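Local atomic coordinates of alpha,alpha-trehalose-phosphate synthase (UDP-forming) (Burkholderia multivorans, PDB entry 5UOF), a protein that belongs to glycosyltransferase family 20 and adopts the GT-B architecture of two Rossmann-like domains facing each other across a cleft. Residues H99-G102 with D103-R106; K278-V281 with E282-Q285; G329-N332 with G333-Q337. All coordinates share one frame; numbering follows the deposited sequence.

How the contacts relate
Contact 1 lies at the surface, in the loop between helices 89-98 and 109-127, where the second subunit comes close; it is held by a salt bridge and turn hydrogen bonds. Contacts 2 and 3 are partly buried and belong to neighbouring helices, 280-293 and 314-335, whose flanking strands run in the six-stranded parallel sheet. These two touch, I331 CD1 reaching F284 O at 3.4 Å, and their centres are about 16 Å apart. Contact 2 opens a helix and lays a leucine methyl over an arginine's face, whereas contact 3 closes one with a serine at its last turn. Contact 1 stands apart, with its nearest atoms about 7 Å from contact 2 and about 17 Å from contact 3.

Contact 1 of 3, residues H99-G102 with D103-R106; sequences HYRG and DLAR. With EDO (1,2-ethanediol), chain H.
R101 O receives the amide of L104, with L104 N to R101 O at 3.0 Å, and one residue on G102 O receives A105 N at 3.2 Å; the chain thus makes two overlapping tight turns. A water donating to both G102 O and A105 O braces the second turn, and an ethanediol accepts the N-H of G102. From the start of the first turn R101 doubles back, bent at chi2 and chi3 (-64° and -56°), and meets the carboxylate of D103 side-on. R101 NE points at D103 OD1 over 2.9 Å and R101 NH2 at D103 OD2 over 2.8 Å. Both bonds are almost straight and use the syn lone pairs, and the two groups are coplanar to within 4°, so the doubled bond fixes the rotation of each. L104 covers one face of the guanidinium, its CD1 3.7 Å above the plane over the centre. D103 of the second subunit brings its OD2 near the OD2 of D103 in this chain, and R101 probably eases this meeting of like charges. Y100, with positive phi, is the C-prime residue of the Schellman motif ending helix 89-98, so the arrangement is that of a salt-bridged turn following a helix C-cap, here at a subunit interface.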
loop_
_atom_site.group_PDB
_atom_site.type_symbol
_atom_site.label_atom_id
_atom_site.label_comp_id
_atom_site.label_asym_id
_atom_site.label_seq_id
_atom_site.Cartn_x
_atom_site.Cartn_y
_atom_site.Cartn_z
ATOM N N HIS A 99 -6.333 -5.136 2.144
ATOM C CA HIS A 99 -6.789 -4.796 0.796
ATOM C C HIS A 99 -6.110 -3.544 0.271
ATOM O O HIS A 99 -6.628 -2.895 -0.653
ATOM C CB HIS A 99 -8.311 -4.667 0.758
ATOM C CG HIS A 99 -9.014 -5.980 0.920
ATOM N ND1 HIS A 99 -9.218 -6.568 2.151
ATOM C CD2 HIS A 99 -9.508 -6.851 0.002
ATOM C CE1 HIS A 99 -9.822 -7.734 1.987
ATOM N NE2 HIS A 99 -10.013 -7.925 0.692
ATOM N N TYR A 100 -4.950 -3.203 0.837
ATOM C CA TYR A 100 -4.098 -2.125 0.333
ATOM C C TYR A 100 -4.784 -0.764 0.441
ATOM O O TYR A 100 -4.540 0.147 -0.355
ATOM C CB TYR A 100 -3.635 -2.412 -1.101
ATOM C CG TYR A 100 -2.528 -3.442 -1.135
ATOM C CD1 TYR A 100 -2.801 -4.789 -0.970
ATOM C CD2 TYR A 100 -1.203 -3.064 -1.301
ATOM C CE1 TYR A 100 -1.782 -5.734 -0.981
ATOM C CE2 TYR A 100 -0.189 -3.992 -1.308
ATOM C CZ TYR A 100 -0.476 -5.328 -1.155
ATOM O OH TYR A 100 0.542 -6.251 -1.170
ATOM N N ARG A 101 -5.630 -0.609 1.459
ATOM C CA ARG A 101 -6.230 0.683 1.765
ATOM C C ARG A 101 -5.823 1.149 3.161
ATOM O O ARG A 101 -6.667 1.275 4.052
ATOM C CB ARG A 101 -7.753 0.616 1.626
ATOM C CG ARG A 101 -8.273 0.409 0.192
ATOM C CD ARG A 101 -7.924 1.584 -0.734
ATOM N NE ARG A 101 -8.394 2.886 -0.256
ATOM C CZ ARG A 101 -9.536 3.463 -0.634
ATOM N NH1 ARG A 101 -10.352 2.853 -1.484
ATOM N NH2 ARG A 101 -9.864 4.659 -0.159
ATOM N N GLY A 102 -4.532 1.425 3.357
ATOM C CA GLY A 102 -4.078 1.968 4.628
ATOM C C GLY A 102 -4.780 3.251 5.027
ATOM O O GLY A 102 -4.910 3.545 6.218
ATOM N N ASP A 103 -5.245 4.030 4.041
ATOM C CA ASP A 103 -5.922 5.294 4.312
ATOM C C ASP A 103 -7.253 5.102 5.023
ATOM O O ASP A 103 -7.745 6.043 5.655
ATOM C CB ASP A 103 -6.166 6.058 3.009
ATOM C CG ASP A 103 -7.016 5.272 2.023
ATOM O OD1 ASP A 103 -6.586 4.183 1.581
ATOM O OD2 ASP A 103 -8.128 5.742 1.690
ATOM N N LEU A 104 -7.854 3.920 4.922
ATOM C CA LEU A 104 -9.141 3.672 5.564
ATOM C C LEU A 104 -9.002 3.028 6.934
ATOM O O LEU A 104 -9.996 2.940 7.670
ATOM C CB LEU A 104 -10.010 2.777 4.675
ATOM C CG LEU A 104 -10.384 3.381 3.323
ATOM C CD1 LEU A 104 -11.249 2.390 2.545
ATOM C CD2 LEU A 104 -11.087 4.717 3.483
ATOM N N ALA A 105 -7.800 2.586 7.287
ATOM C CA ALA A 105 -7.594 1.873 8.537
ATOM C C ALA A 105 -7.704 2.821 9.722
ATOM O O ALA A 105 -7.285 3.983 9.656
ATOM C CB ALA A 105 -6.224 1.200 8.539
ATOM N N ARG A 106 -8.283 2.313 10.812
ATOM C CA ARG A 106 -8.458 3.061 12.061
ATOM C C ARG A 106 -8.058 2.138 13.208
ATOM O O ARG A 106 -8.906 1.455 13.793
ATOM C CB ARG A 106 -9.895 3.558 12.225
ATOM C CG ARG A 106 -10.406 4.426 11.068
ATOM C CD ARG A 106 -9.667 5.765 10.984
ATOM N NE ARG A 106 -10.254 6.648 9.969
ATOM C CZ ARG A 106 -9.789 6.801 8.729
ATOM N NH1 ARG A 106 -8.710 6.142 8.321
ATOM N NH2 ARG A 106 -10.403 7.627 7.891
HETATM C C1 EDO H . -0.977 0.768 -0.192
HETATM O O1 EDO H . -0.731 1.979 -0.908
HETATM C C2 EDO H . -1.194 1.105 1.277
HETATM O O2 EDO H . -2.431 1.810 1.429
HETATM O O HOH W 1 -5.322 5.235 8.254
#

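Contact 2 of 3, residues K278-V281 with E282-Q285; sequences KGLV and ERFQ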
loop_
_atom_site.group_PDB
_atom_site.type_symbol
_atom_site.label_atom_id
_atom_site.label_comp_id
_atom_site.label_asym_id
_atom_site.label_seq_id
_atom_site.Cartn_x
_atom_site.Cartn_y
_atom_site.Cartn_z
ATOM N N LYS A 278 -13.741 -2.659 -4.111
ATOM C CA LYS A 278 -14.357 -3.063 -5.368
ATOM C C LYS A 278 -14.167 -2.058 -6.495
ATOM O O LYS A 278 -14.275 -2.442 -7.667
ATOM C CB LYS A 278 -15.851 -3.319 -5.155
ATOM C CG LYS A 278 -16.135 -4.428 -4.140
ATOM C CD LYS A 278 -15.443 -5.699 -4.561
ATOM C CE LYS A 278 -15.886 -6.871 -3.698
ATOM N NZ LYS A 278 -15.184 -8.091 -4.155
ATOM N N GLY A 279 -13.869 -0.799 -6.186
ATOM C CA GLY A 279 -13.693 0.192 -7.243
ATOM C C GLY A 279 -14.925 0.375 -8.104
ATOM O O GLY A 279 -14.821 0.451 -9.339
ATOM N N LEU A 280 -16.103 0.431 -7.481
ATOM C CA LEU A 280 -17.324 0.438 -8.280
ATOM C C LEU A 280 -17.549 1.788 -8.959
ATOM O O LEU A 280 -18.183 1.843 -10.016
ATOM C CB LEU A 280 -18.508 0.036 -7.409
ATOM C CG LEU A 280 -18.430 -1.461 -7.101
ATOM C CD1 LEU A 280 -19.354 -1.861 -5.947
ATOM C CD2 LEU A 280 -18.768 -2.254 -8.364
ATOM N N VAL A 281 -17.044 2.884 -8.386
ATOM C CA VAL A 281 -17.099 4.151 -9.110
ATOM C C VAL A 281 -16.306 4.041 -10.401
ATOM O O VAL A 281 -16.769 4.443 -11.477
ATOM C CB VAL A 281 -16.574 5.307 -8.244
ATOM C CG1 VAL A 281 -16.355 6.550 -9.113
ATOM C CG2 VAL A 281 -17.551 5.599 -7.115
ATOM N N GLU A 282 -15.083 3.514 -10.296
ATOM C CA GLU A 282 -14.245 3.313 -11.472
ATOM C C GLU A 282 -14.932 2.394 -12.466
ATOM O O GLU A 282 -14.876 2.624 -13.676
ATOM C CB GLU A 282 -12.891 2.729 -11.063
ATOM C CG GLU A 282 -11.990 3.690 -10.293
ATOM C CD GLU A 282 -12.263 3.717 -8.798
ATOM O OE1 GLU A 282 -11.465 4.339 -8.067
ATOM O OE2 GLU A 282 -13.263 3.124 -8.347
ATOM N N ARG A 283 -15.578 1.343 -11.963
ATOM C CA ARG A 283 -16.319 0.419 -12.818
ATOM C C ARG A 283 -17.326 1.168 -13.690
ATOM O O ARG A 283 -17.363 1.003 -14.921
ATOM C CB ARG A 283 -17.019 -0.611 -11.913
ATOM C CG ARG A 283 -17.485 -1.895 -12.588
ATOM C CD ARG A 283 -16.385 -2.943 -12.613
ATOM N NE ARG A 283 -15.872 -3.234 -11.270
ATOM C CZ ARG A 283 -16.346 -4.176 -10.463
ATOM N NH1 ARG A 283 -17.371 -4.932 -10.838
ATOM N NH2 ARG A 283 -15.805 -4.349 -9.257
ATOM N N PHE A 284 -18.152 2.001 -13.060
ATOM C CA PHE A 284 -19.171 2.740 -13.788
ATOM C C PHE A 284 -18.536 3.753 -14.728
ATOM O O PHE A 284 -18.996 3.926 -15.859
ATOM C CB PHE A 284 -20.107 3.477 -12.832
ATOM C CG PHE A 284 -21.071 2.589 -12.076
ATOM C CD1 PHE A 284 -20.955 1.208 -12.098
ATOM C CD2 PHE A 284 -22.106 3.166 -11.362
ATOM C CE1 PHE A 284 -21.859 0.414 -11.387
ATOM C CE2 PHE A 284 -23.011 2.378 -10.646
ATOM C CZ PHE A 284 -22.883 1.002 -10.673
ATOM N N GLN A 285 -17.504 4.457 -14.259
ATOM C CA GLN A 285 -16.945 5.541 -15.061
ATOM C C GLN A 285 -16.246 5.013 -16.306
ATOM O O GLN A 285 -16.203 5.701 -17.331
ATOM C CB GLN A 285 -15.976 6.383 -14.221
ATOM C CG GLN A 285 -16.692 7.209 -13.153
ATOM C CD GLN A 285 -15.757 8.139 -12.402
ATOM O OE1 GLN A 285 -14.542 8.078 -12.568
ATOM N NE2 GLN A 285 -16.327 9.008 -11.566
HETATM O O HOH W 2 -13.567 -1.424 -10.809
#
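R283 folds back along the first turn of helix 280-293 to reach L280 and K278, a local contact at the start of the helix that follows strand 266-271. Its chain leaves the backbone with CG anti to N and then bends at chi2 (87°) and chi3 (56°), which brings the guanidinium level with the residues ahead of the helix. R283 NH2 donates to K278 O at 2.9 Å, the bond tilted somewhat out of both planes. L280 CD2 sits over the centre of one guanidinium face, 3.6 Å above it, and a water takes the N-H of R283 NE in the plane. The stronger partner of NH2 is D272, whose carboxylate makes a salt bridge with it, so the arginine ties the loop after the strand to the helix start. G279, the N-cap residue, accepts R283 N through its carbonyl O at 2.9 Å and begins the helical pattern. Two residues on, V281 and Q285 lie side by side, V281 CG1 3.5 Å from Q285 NE2, while that amide nitrogen is hydrogen-bonded to E327 of the next helix. The whole is the strand-to-helix junction of a beta-alpha-beta crossover, continued by strand 301-306 in this Rossmann-like domain.

Contact 3 of 3, residues G329-N332 with G333-Q337; sequences GRIN and GRFSQ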
loop_
_atom_site.group_PDB
_atom_site.type_symbol
_atom_site.label_atom_id
_atom_site.label_comp_id
_atom_site.label_asym_id
_atom_site.label_seq_id
_atom_site.Cartn_x
_atom_site.Cartn_y
_atom_site.Cartn_z
ATOM N N GLY A 329 -26.858 7.760 -11.592
ATOM C CA GLY A 329 -27.749 8.841 -11.973
ATOM C C GLY A 329 -27.120 9.782 -12.979
ATOM O O GLY A 329 -27.773 10.217 -13.932
ATOM N N ARG A 330 -25.841 10.111 -12.784
ATOM C CA ARG A 330 -25.170 11.010 -13.715
ATOM C C ARG A 330 -24.986 10.352 -15.079
ATOM O O ARG A 330 -25.247 10.969 -16.116
ATOM C CB ARG A 330 -23.822 11.448 -13.145
ATOM C CG ARG A 330 -23.106 12.473 -14.001
ATOM C CD ARG A 330 -21.746 12.812 -13.414
ATOM N NE ARG A 330 -20.924 11.616 -13.257
ATOM C CZ ARG A 330 -20.307 11.017 -14.264
ATOM N NH1 ARG A 330 -20.426 11.517 -15.488
ATOM N NH2 ARG A 330 -19.583 9.922 -14.048
ATOM N N ILE A 331 -24.538 9.096 -15.097
ATOM C CA ILE A 331 -24.243 8.424 -16.361
ATOM C C ILE A 331 -25.523 8.132 -17.130
ATOM O O ILE A 331 -25.586 8.317 -18.357
ATOM C CB ILE A 331 -23.414 7.155 -16.093
ATOM C CG1 ILE A 331 -22.039 7.537 -15.533
ATOM C CG2 ILE A 331 -23.260 6.318 -17.350
ATOM C CD1 ILE A 331 -21.257 6.348 -14.935
ATOM N N ASN A 332 -26.571 7.689 -16.433
ATOM C CA ASN A 332 -27.856 7.520 -17.101
ATOM C C ASN A 332 -28.411 8.863 -17.571
ATOM O O ASN A 332 -28.974 8.956 -18.665
ATOM C CB ASN A 332 -28.830 6.784 -16.169
ATOM C CG ASN A 332 -28.448 5.318 -16.000
ATOM O OD1 ASN A 332 -27.838 4.727 -16.899
ATOM N ND2 ASN A 332 -28.765 4.733 -14.838
ATOM N N GLY A 333 -28.229 9.929 -16.788
ATOM C CA GLY A 333 -28.672 11.230 -17.258
ATOM C C GLY A 333 -27.952 11.649 -18.526
ATOM O O GLY A 333 -28.539 12.296 -19.399
ATOM N N ARG A 334 -26.682 11.263 -18.651
ATOM C CA ARG A 334 -25.891 11.653 -19.812
ATOM C C ARG A 334 -26.329 10.910 -21.069
ATOM O O ARG A 334 -26.462 11.518 -22.138
ATOM C CB ARG A 334 -24.410 11.399 -19.540
ATOM C CG ARG A 334 -23.496 11.832 -20.690
ATOM C CD ARG A 334 -22.021 11.700 -20.319
ATOM N NE ARG A 334 -21.197 12.093 -21.463
ATOM C CZ ARG A 334 -19.887 11.890 -21.560
ATOM N NH1 ARG A 334 -19.229 11.288 -20.579
ATOM N NH2 ARG A 334 -19.242 12.280 -22.654
ATOM N N PHE A 335 -26.553 9.594 -20.964
ATOM C CA PHE A 335 -26.681 8.747 -22.142
ATOM C C PHE A 335 -28.060 8.139 -22.358
ATOM O O PHE A 335 -28.302 7.599 -23.443
ATOM C CB PHE A 335 -25.653 7.603 -22.085
ATOM C CG PHE A 335 -24.228 8.056 -22.283
ATOM C CD1 PHE A 335 -23.850 8.706 -23.453
ATOM C CD2 PHE A 335 -23.275 7.832 -21.303
ATOM C CE1 PHE A 335 -22.544 9.132 -23.636
ATOM C CE2 PHE A 335 -21.965 8.254 -21.479
ATOM C CZ PHE A 335 -21.601 8.899 -22.654
ATOM N N SER A 336 -28.967 8.185 -21.381
ATOM C CA SER A 336 -30.190 7.402 -21.535
ATOM C C SER A 336 -31.063 7.934 -22.664
ATOM O O SER A 336 -31.012 9.114 -23.030
ATOM C CB SER A 336 -31.006 7.361 -20.239
ATOM O OG SER A 336 -31.425 8.645 -19.848
ATOM N N GLN A 337 -31.862 7.033 -23.223
ATOM C CA GLN A 337 -32.851 7.372 -24.230
ATOM C C GLN A 337 -34.193 6.782 -23.803
ATOM O O GLN A 337 -34.293 6.061 -22.803
ATOM C CB GLN A 337 -32.419 6.873 -25.622
ATOM C CG GLN A 337 -31.071 7.449 -26.098
ATOM C CD GLN A 337 -31.105 8.963 -26.352
ATOM O OE1 GLN A 337 -32.174 9.561 -26.508
ATOM N NE2 GLN A 337 -29.927 9.582 -26.394
#
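The ring of F335, whose CD2 meets I331 CG2 at 4.2 Å one helical turn back, carries the aliphatic part of R334 on one face: R334 CG stands 3.8 Å above the ring, over its centre. The extended R334 chain carries the guanidinium to the ring's rim, where F335 CZ lies 3.4 Å above that group's plane, offset from its centre. R334 NH1 makes a salt bridge with E288 of helix 280-293, and R330 NH1 joins the same carboxylate oxygen; the two arginines thus gather round one anion, where E288 would offset their like charge. I331 and F335 also pack against E288, so this side of the turn is pressed to the neighbouring helix.

All this belongs to the last turns of helix 314-335, the helix of a beta-alpha-beta unit between strands 301-306 and 343-346. F335 N still donates to I331 O at 3.1 Å in the usual helical way. S336 is the first residue to leave helical geometry, and it holds N332 O twice: its N comes to within 2.8 Å of that oxygen and its OG to within 2.7 Å, from opposite faces of the carbonyl plane. The serine's first torsion of 62° sets OG between its own N and carbonyl carbon, and from there it turns back to the helix end. N332 faces the strand that follows, its OD1 accepting the backbone N of I343, while N332 and S336 both touch P342.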